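Local structure of invasion protein InvA (Salmonella enterica, 2X49) at residues L236-R250 against D289-I302. The protein is an inner-membrane protein of the type III secretion export apparatus, involved in invasion of intestinal epithelial cells and represented here by its C-terminal domain. Sequence-based numbering, arbitrary orientation.
Sequences LRAVMVSAEVEDVIR and DLVLLTSVDVRRFI
The side chain of Glu246, from the first turn of helix 243-252, reaches across to the end of strand 291-294. With chi1 at -76° the chain leaves CB with CG beside its own backbone N, then runs extended. CG meets Thr294 OG1 at 3.4 Å and, farther off, Val298 CG2; CD has that methyl 4.0 Å away. OE1 accepts from Ser295 OG on its syn lone pair, at 2.7 Å, and receives a weak bond from Arg250 NH2. OE2 takes Thr294 OG1 at an unusually short, doubtful 2.4 Å and, from above the carboxylate plane, Ser295 N at 3.1 Å. The buried carboxylate thus ties strand end to helix. Both segments are strand-then-helix units, strands 236-240 and 291-294 forming the central pair of a four-stranded parallel sheet. Val239 N bonds to Val291 O, and Val239 O receives Leu293 N at 2.9 Å. On one face Leu293 CD1 packs on Ala238 CB and Met240 CE; on the other, Val239 CG1 meets Leu292 CD1 (3.6 Å). Just past the strand, Val241 CG2 presses tightly against Leu292 CG (3.5 Å). Between the helices, Ile249 CG2 rests on Val298 CG1 and Phe301 CB, while Arg250 NH1 salt-bridges Asp297 OD2 with a weak hydrogen-bond angle.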
ATOM      1  N   LEU A 236       7.423  -9.358   9.446  1.00 15.30           N
ATOM      2  CA  LEU A 236       6.083  -9.070   8.933  1.00 14.47           C
ATOM      3  C   LEU A 236       5.080  -9.034  10.075  1.00 14.14           C
ATOM      4  O   LEU A 236       4.903 -10.007  10.814  1.00 14.34           O
ATOM      5  CB  LEU A 236       5.677 -10.121   7.907  1.00 15.45           C
ATOM      6  CG  LEU A 236       4.384  -9.919   7.163  1.00 14.85           C
ATOM      7  CD1 LEU A 236       4.533  -8.758   6.182  1.00 17.61           C
ATOM      8  CD2 LEU A 236       4.011 -11.184   6.418  1.00 17.42           C
ATOM      9  N   ARG A 237       4.419  -7.897  10.217  1.00 13.87           N
ATOM     10  CA  ARG A 237       3.391  -7.721  11.261  1.00 14.49           C
ATOM     11  C   ARG A 237       2.031  -7.951  10.635  1.00 15.44           C
ATOM     12  O   ARG A 237       1.710  -7.318   9.656  1.00 16.30           O
ATOM     13  CB  ARG A 237       3.466  -6.328  11.899  1.00 14.19           C
ATOM     14  CG  ARG A 237       4.836  -6.011  12.405  1.00 14.68           C
ATOM     15  CD  ARG A 237       4.981  -4.641  13.023  1.00 13.82           C
ATOM     16  NE  ARG A 237       6.309  -4.585  13.633  1.00 15.12           N
ATOM     17  CZ  ARG A 237       7.399  -4.116  13.037  1.00 14.92           C
ATOM     18  NH1 ARG A 237       7.334  -3.581  11.829  1.00 15.44           N
ATOM     19  NH2 ARG A 237       8.557  -4.164  13.660  1.00 15.90           N
ATOM     20  N   ALA A 238       1.276  -8.863  11.228  1.00 14.61           N
ATOM     21  CA  ALA A 238       0.017  -9.387  10.664  1.00 15.70           C
ATOM     22  C   ALA A 238      -1.098  -9.554  11.657  1.00 14.96           C
ATOM     23  O   ALA A 238      -0.902  -9.730  12.842  1.00 14.51           O
ATOM     24  CB  ALA A 238       0.292 -10.747   9.987  1.00 14.81           C
ATOM     25  N   VAL A 239      -2.287  -9.420  11.080  1.00 16.66           N
ATOM     26  CA  VAL A 239      -3.566  -9.826  11.676  1.00 15.70           C
ATOM     27  C   VAL A 239      -4.114 -10.995  10.860  1.00 14.78           C
ATOM     28  O   VAL A 239      -4.145 -10.981   9.647  1.00 16.87           O
ATOM     29  CB  VAL A 239      -4.555  -8.647  11.677  1.00 16.71           C
ATOM     30  CG1 VAL A 239      -5.961  -9.100  12.107  1.00 18.25           C
ATOM     31  CG2 VAL A 239      -4.036  -7.486  12.560  1.00 17.33           C
ATOM     32  N   MET A 240      -4.546 -12.043  11.536  1.00 15.03           N
ATOM     33  CA  MET A 240      -5.031 -13.244  10.832  1.00 15.59           C
ATOM     34  C   MET A 240      -6.535 -13.191  10.778  1.00 14.49           C
ATOM     35  O   MET A 240      -7.169 -12.785  11.722  1.00 14.95           O
ATOM     36  CB  MET A 240      -4.563 -14.490  11.569  1.00 15.98           C
ATOM     37  CG  MET A 240      -4.951 -15.819  10.914  1.00 19.22           C
ATOM     38  SD  MET A 240      -3.585 -16.970  11.093  1.00 30.54           S
ATOM     39  CE  MET A 240      -2.398 -16.016  10.156  1.00 26.96           C
ATOM     40  N   VAL A 241      -7.081 -13.586   9.659  1.00 13.95           N
ATOM     41  CA  VAL A 241      -8.539 -13.767   9.516  1.00 14.78           C
ATOM     42  C   VAL A 241      -8.893 -15.168  10.056  1.00 14.61           C
ATOM     43  O   VAL A 241      -8.297 -16.166   9.705  1.00 14.41           O
ATOM     44  CB  VAL A 241      -9.007 -13.616   8.042  1.00 15.29           C
ATOM     45  CG1 VAL A 241     -10.519 -13.735   7.943  1.00 16.68           C
ATOM     46  CG2 VAL A 241      -8.519 -12.291   7.429  1.00 18.94           C
ATOM     47  N   SER A 242      -9.900 -15.205  10.898  1.00 15.00           N
ATOM     48  CA  SER A 242     -10.423 -16.462  11.492  1.00 17.04           C
ATOM     49  C   SER A 242     -11.127 -17.317  10.473  1.00 16.85           C
ATOM     50  O   SER A 242     -11.638 -16.860   9.469  1.00 17.47           O
ATOM     51  CB  SER A 242     -11.379 -16.185  12.649  1.00 17.31           C
ATOM     52  OG  SER A 242     -12.570 -15.610  12.193  1.00 21.67           O
ATOM     53  N   ALA A 243     -11.126 -18.594  10.761  1.00 17.50           N
ATOM     54  CA  ALA A 243     -11.727 -19.571   9.851  1.00 17.32           C
ATOM     55  C   ALA A 243     -13.203 -19.254   9.722  1.00 18.46           C
ATOM     56  O   ALA A 243     -13.852 -19.488   8.713  1.00 18.39           O
ATOM     57  CB  ALA A 243     -11.504 -21.047  10.366  1.00 16.89           C
ATOM     58  N   GLU A 244     -13.696 -18.607  10.748  1.00 20.32           N
ATOM     59  CA  GLU A 244     -15.126 -18.261  10.817  1.00 21.23           C
ATOM     60  C   GLU A 244     -15.493 -17.232   9.778  1.00 20.84           C
ATOM     61  O   GLU A 244     -16.422 -17.398   8.992  1.00 21.46           O
ATOM     62  CB  GLU A 244     -15.493 -17.762  12.211  1.00 22.06           C
ATOM     63  CG  GLU A 244     -15.694 -18.904  13.186  1.00 23.35           C
ATOM     64  CD  GLU A 244     -14.416 -19.396  13.913  1.00 24.71           C
ATOM     65  OE1 GLU A 244     -13.274 -19.098  13.484  1.00 26.26           O
ATOM     66  OE2 GLU A 244     -14.568 -20.092  14.939  1.00 25.41           O
ATOM     67  N   VAL A 245     -14.705 -16.182   9.767  1.00 20.39           N
ATOM     68  CA  VAL A 245     -14.947 -15.051   8.886  1.00 19.69           C
ATOM     69  C   VAL A 245     -14.681 -15.491   7.450  1.00 18.83           C
ATOM     70  O   VAL A 245     -15.391 -15.129   6.502  1.00 19.31           O
ATOM     71  CB  VAL A 245     -14.082 -13.824   9.268  1.00 20.10           C
ATOM     72  CG1 VAL A 245     -14.112 -12.779   8.170  1.00 21.45           C
ATOM     73  CG2 VAL A 245     -14.605 -13.243  10.585  1.00 20.33           C
ATOM     74  N   GLU A 246     -13.663 -16.309   7.293  1.00 17.97           N
ATOM     75  CA  GLU A 246     -13.321 -16.759   5.943  1.00 18.03           C
ATOM     76  C   GLU A 246     -14.499 -17.468   5.323  1.00 18.07           C
ATOM     77  O   GLU A 246     -14.793 -17.345   4.117  1.00 18.88           O
ATOM     78  CB  GLU A 246     -12.095 -17.644   5.907  1.00 18.05           C
ATOM     79  CG  GLU A 246     -10.829 -16.844   6.057  1.00 19.41           C
ATOM     80  CD  GLU A 246      -9.590 -17.609   5.612  1.00 21.00           C
ATOM     81  OE1 GLU A 246      -9.739 -18.719   5.043  1.00 24.78           O
ATOM     82  OE2 GLU A 246      -8.472 -17.090   5.840  1.00 22.56           O
ATOM     83  N   ASP A 247     -15.205 -18.187   6.177  1.00 18.25           N
ATOM     84  CA  ASP A 247     -16.298 -19.018   5.690  1.00 18.13           C
ATOM     85  C   ASP A 247     -17.486 -18.202   5.265  1.00 17.34           C
ATOM     86  O   ASP A 247     -18.187 -18.569   4.361  1.00 16.77           O
ATOM     87  CB  ASP A 247     -16.707 -20.110   6.672  1.00 18.56           C
ATOM     88  CG  ASP A 247     -16.029 -21.425   6.369  1.00 22.04           C
ATOM     89  OD1 ASP A 247     -15.670 -22.136   7.335  1.00 27.61           O
ATOM     90  OD2 ASP A 247     -15.896 -21.794   5.164  1.00 24.20           O
ATOM     91  N   VAL A 248     -17.682 -17.076   5.919  1.00 18.34           N
ATOM     92  CA  VAL A 248     -18.829 -16.208   5.589  1.00 18.48           C
ATOM     93  C   VAL A 248     -18.645 -15.731   4.172  1.00 18.84           C
ATOM     94  O   VAL A 248     -19.575 -15.624   3.366  1.00 19.10           O
ATOM     95  CB  VAL A 248     -18.954 -14.996   6.521  1.00 18.95           C
ATOM     96  CG1 VAL A 248     -19.903 -13.940   5.930  1.00 19.35           C
ATOM     97  CG2 VAL A 248     -19.417 -15.453   7.880  1.00 19.56           C
ATOM     98  N   ILE A 249     -17.382 -15.439   3.887  1.00 17.96           N
ATOM     99  CA  ILE A 249     -17.010 -14.843   2.599  1.00 17.88           C
ATOM    100  C   ILE A 249     -17.135 -15.917   1.538  1.00 17.46           C
ATOM    101  O   ILE A 249     -17.669 -15.748   0.451  1.00 16.24           O
ATOM    102  CB  ILE A 249     -15.579 -14.282   2.610  1.00 18.34           C
ATOM    103  CG1 ILE A 249     -15.535 -13.061   3.512  1.00 19.99           C
ATOM    104  CG2 ILE A 249     -15.145 -13.959   1.170  1.00 19.09           C
ATOM    105  CD1 ILE A 249     -16.283 -11.882   2.957  1.00 22.29           C
ATOM    106  N   ARG A 250     -16.676 -17.077   1.926  1.00 16.28           N
ATOM    107  CA  ARG A 250     -16.602 -18.201   0.992  1.00 16.66           C
ATOM    108  C   ARG A 250     -18.023 -18.544   0.536  1.00 16.78           C
ATOM    109  O   ARG A 250     -18.258 -18.810  -0.640  1.00 16.56           O
ATOM    110  CB  ARG A 250     -15.856 -19.405   1.589  1.00 16.72           C
ATOM    111  CG  ARG A 250     -15.128 -20.201   0.544  1.00 19.45           C
ATOM    112  CD  ARG A 250     -14.283 -21.304   1.162  1.00 22.79           C
ATOM    113  NE  ARG A 250     -13.752 -20.840   2.429  1.00 25.88           N
ATOM    114  CZ  ARG A 250     -12.481 -20.857   2.798  1.00 27.51           C
ATOM    115  NH1 ARG A 250     -11.547 -21.364   2.013  1.00 30.51           N
ATOM    116  NH2 ARG A 250     -12.166 -20.389   3.979  1.00 28.20           N
ATOM    117  N   ASP A 289       0.984  -0.407   8.383  1.00 14.48           N
ATOM    118  CA  ASP A 289       2.181  -1.149   8.868  1.00 14.75           C
ATOM    119  C   ASP A 289       1.878  -2.606   9.166  1.00 14.66           C
ATOM    120  O   ASP A 289       2.728  -3.382   9.703  1.00 16.28           O
ATOM    121  CB  ASP A 289       2.792  -0.442  10.091  1.00 14.33           C
ATOM    122  CG  ASP A 289       3.396   0.941   9.730  1.00 17.37           C
ATOM    123  OD1 ASP A 289       4.301   1.020   8.862  1.00 21.36           O
ATOM    124  OD2 ASP A 289       2.967   1.961  10.325  1.00 20.57           O
ATOM    125  N   LEU A 290       0.659  -2.968   8.857  1.00 14.70           N
ATOM    126  CA  LEU A 290       0.115  -4.341   9.006  1.00 16.62           C
ATOM    127  C   LEU A 290      -0.249  -4.952   7.692  1.00 17.90           C
ATOM    128  O   LEU A 290      -0.413  -4.266   6.713  1.00 18.82           O
ATOM    129  CB  LEU A 290      -1.159  -4.318   9.859  1.00 17.75           C
ATOM    130  CG  LEU A 290      -1.002  -3.970  11.335  1.00 18.16           C
ATOM    131  CD1 LEU A 290      -2.340  -3.793  12.096  1.00 20.19           C
ATOM    132  CD2 LEU A 290      -0.082  -4.942  12.100  1.00 18.15           C
ATOM    133  N   VAL A 291      -0.426  -6.267   7.716  1.00 17.77           N
ATOM    134  CA  VAL A 291      -1.185  -6.931   6.646  1.00 18.87           C
ATOM    135  C   VAL A 291      -2.189  -7.860   7.254  1.00 18.66           C
ATOM    136  O   VAL A 291      -2.009  -8.404   8.353  1.00 18.14           O
ATOM    137  CB  VAL A 291      -0.282  -7.694   5.648  1.00 19.28           C
ATOM    138  CG1 VAL A 291       0.631  -6.679   4.859  1.00 19.87           C
ATOM    139  CG2 VAL A 291       0.529  -8.774   6.361  1.00 20.28           C
ATOM    140  N   LEU A 292      -3.275  -8.063   6.523  1.00 19.30           N
ATOM    141  CA  LEU A 292      -4.255  -9.086   6.895  1.00 19.11           C
ATOM    142  C   LEU A 292      -3.911 -10.352   6.112  1.00 18.32           C
ATOM    143  O   LEU A 292      -3.656 -10.260   4.980  1.00 19.33           O
ATOM    144  CB  LEU A 292      -5.657  -8.615   6.543  1.00 20.45           C
ATOM    145  CG  LEU A 292      -6.864  -9.275   7.107  1.00 22.54           C
ATOM    146  CD1 LEU A 292      -6.790  -9.453   8.641  1.00 25.55           C
ATOM    147  CD2 LEU A 292      -7.989  -8.316   6.709  1.00 23.52           C
ATOM    148  N   LEU A 293      -3.876 -11.484   6.791  1.00 17.30           N
ATOM    149  CA  LEU A 293      -3.511 -12.788   6.181  1.00 16.31           C
ATOM    150  C   LEU A 293      -4.723 -13.667   6.054  1.00 17.30           C
ATOM    151  O   LEU A 293      -5.448 -13.889   7.003  1.00 16.98           O
ATOM    152  CB  LEU A 293      -2.490 -13.533   7.061  1.00 16.84           C
ATOM    153  CG  LEU A 293      -1.153 -12.860   7.298  1.00 18.03           C
ATOM    154  CD1 LEU A 293      -0.235 -13.757   8.182  1.00 18.06           C
ATOM    155  CD2 LEU A 293      -0.520 -12.517   5.962  1.00 21.94           C
ATOM    156  N   THR A 294      -4.887 -14.200   4.865  1.00 17.03           N
ATOM    157  CA  THR A 294      -6.005 -15.094   4.591  1.00 17.67           C
ATOM    158  C   THR A 294      -5.713 -16.146   3.547  1.00 17.68           C
ATOM    159  O   THR A 294      -4.681 -16.159   2.921  1.00 16.24           O
ATOM    160  CB  THR A 294      -7.219 -14.329   4.148  1.00 19.43           C
ATOM    161  OG1 THR A 294      -8.367 -15.159   4.383  1.00 24.15           O
ATOM    162  CG2 THR A 294      -7.050 -13.927   2.723  1.00 18.44           C
ATOM    163  N   SER A 295      -6.669 -17.038   3.359  1.00 16.66           N
ATOM    164  CA  SER A 295      -6.572 -18.067   2.308  1.00 18.05           C
ATOM    165  C   SER A 295      -6.624 -17.437   0.928  1.00 18.17           C
ATOM    166  O   SER A 295      -7.259 -16.397   0.713  1.00 18.29           O
ATOM    167  CB  SER A 295      -7.691 -19.110   2.431  1.00 17.99           C
ATOM    168  OG  SER A 295      -7.674 -19.840   3.676  1.00 20.34           O
ATOM    169  N   VAL A 296      -5.965 -18.078  -0.024  1.00 18.67           N
ATOM    170  CA  VAL A 296      -5.936 -17.525  -1.383  1.00 19.72           C
ATOM    171  C   VAL A 296      -7.343 -17.426  -1.967  1.00 19.03           C
ATOM    172  O   VAL A 296      -7.641 -16.544  -2.731  1.00 19.96           O
ATOM    173  CB  VAL A 296      -5.017 -18.303  -2.393  1.00 19.84           C
ATOM    174  CG1 VAL A 296      -5.537 -19.702  -2.602  1.00 23.21           C
ATOM    175  CG2 VAL A 296      -4.963 -17.520  -3.686  1.00 23.22           C
ATOM    176  N   ASP A 297      -8.211 -18.352  -1.613  1.00 19.07           N
ATOM    177  CA  ASP A 297      -9.563 -18.355  -2.224  1.00 18.34           C
ATOM    178  C   ASP A 297     -10.430 -17.150  -1.883  1.00 18.32           C
ATOM    179  O   ASP A 297     -11.361 -16.816  -2.623  1.00 20.88           O
ATOM    180  CB  ASP A 297     -10.307 -19.695  -2.079  1.00 19.45           C
ATOM    181  CG  ASP A 297     -10.686 -20.064  -0.664  1.00 21.19           C
ATOM    182  OD1 ASP A 297     -10.213 -19.449   0.296  1.00 24.38           O
ATOM    183  OD2 ASP A 297     -11.448 -21.056  -0.516  1.00 24.75           O
ATOM    184  N   VAL A 298     -10.115 -16.487  -0.781  1.00 16.02           N
ATOM    185  CA  VAL A 298     -10.957 -15.377  -0.295  1.00 15.60           C
ATOM    186  C   VAL A 298     -10.239 -13.999  -0.308  1.00 13.71           C
ATOM    187  O   VAL A 298     -10.865 -12.927  -0.128  1.00 14.56           O
ATOM    188  CB  VAL A 298     -11.551 -15.655   1.104  1.00 15.54           C
ATOM    189  CG1 VAL A 298     -12.578 -16.820   1.046  1.00 14.58           C
ATOM    190  CG2 VAL A 298     -10.443 -15.879   2.129  1.00 17.44           C
ATOM    191  N   ARG A 299      -8.924 -14.032  -0.507  1.00 14.12           N
ATOM    192  CA  ARG A 299      -8.066 -12.812  -0.388  1.00 14.20           C
ATOM    193  C   ARG A 299      -8.639 -11.575  -1.111  1.00 15.52           C
ATOM    194  O   ARG A 299      -8.878 -10.530  -0.490  1.00 15.57           O
ATOM    195  CB  ARG A 299      -6.628 -13.063  -0.907  1.00 15.38           C
ATOM    196  CG  ARG A 299      -5.605 -11.958  -0.544  1.00 15.85           C
ATOM    197  CD  ARG A 299      -4.559 -11.771  -1.583  1.00 13.33           C
ATOM    198  NE  ARG A 299      -5.033 -11.238  -2.854  1.00 16.08           N
ATOM    199  CZ  ARG A 299      -5.272  -9.965  -3.139  1.00 16.45           C
ATOM    200  NH1 ARG A 299      -5.060  -9.019  -2.223  1.00 18.52           N
ATOM    201  NH2 ARG A 299      -5.735  -9.630  -4.344  1.00 16.48           N
ATOM    202  N   ARG A 300      -8.909 -11.734  -2.405  1.00 15.76           N
ATOM    203  CA  ARG A 300      -9.288 -10.573  -3.214  1.00 15.86           C
ATOM    204  C   ARG A 300     -10.652 -10.036  -2.809  1.00 15.77           C
ATOM    205  O   ARG A 300     -10.942  -8.821  -2.937  1.00 17.90           O
ATOM    206  CB  ARG A 300      -9.237 -10.878  -4.716  1.00 15.48           C
ATOM    207  CG  ARG A 300     -10.220 -11.886  -5.224  1.00 16.95           C
ATOM    208  CD  ARG A 300      -9.701 -12.381  -6.568  1.00 17.94           C
ATOM    209  NE  ARG A 300     -10.604 -13.328  -7.208  1.00 18.63           N
ATOM    210  CZ  ARG A 300     -10.590 -14.643  -6.986  1.00 21.99           C
ATOM    211  NH1 ARG A 300      -9.703 -15.171  -6.164  1.00 20.24           N
ATOM    212  NH2 ARG A 300     -11.462 -15.440  -7.617  1.00 22.77           N
ATOM    213  N   PHE A 301     -11.505 -10.928  -2.311  1.00 14.80           N
ATOM    214  CA  PHE A 301     -12.878 -10.549  -1.912  1.00 14.34           C
ATOM    215  C   PHE A 301     -12.893  -9.796  -0.599  1.00 14.44           C
ATOM    216  O   PHE A 301     -13.682  -8.865  -0.405  1.00 15.87           O
ATOM    217  CB  PHE A 301     -13.808 -11.767  -1.858  1.00 14.63           C
ATOM    218  CG  PHE A 301     -13.854 -12.490  -3.181  1.00 14.61           C
ATOM    219  CD1 PHE A 301     -14.519 -11.922  -4.264  1.00 17.58           C
ATOM    220  CD2 PHE A 301     -13.163 -13.697  -3.376  1.00 19.58           C
ATOM    221  CE1 PHE A 301     -14.537 -12.567  -5.519  1.00 19.05           C
ATOM    222  CE2 PHE A 301     -13.179 -14.335  -4.633  1.00 20.68           C
ATOM    223  CZ  PHE A 301     -13.873 -13.767  -5.689  1.00 19.07           C
ATOM    224  N   ILE A 302     -12.054 -10.262   0.310  1.00 16.39           N
ATOM    225  CA  ILE A 302     -11.878  -9.577   1.590  1.00 15.92           C
ATOM    226  C   ILE A 302     -11.333  -8.166   1.353  1.00 16.11           C
ATOM    227  O   ILE A 302     -11.829  -7.210   1.940  1.00 16.35           O
ATOM    228  CB  ILE A 302     -11.025 -10.367   2.575  1.00 16.12           C
ATOM    229  CG1 ILE A 302     -11.779 -11.625   2.976  1.00 19.98           C
ATOM    230  CG2 ILE A 302     -10.703  -9.520   3.830  1.00 16.12           C
ATOM    231  CD1 ILE A 302     -10.903 -12.686   3.674  1.00 18.97           C
TER
HETATM  232  O   HOH W   1       5.359  -3.273   9.481  1.00 30.01           O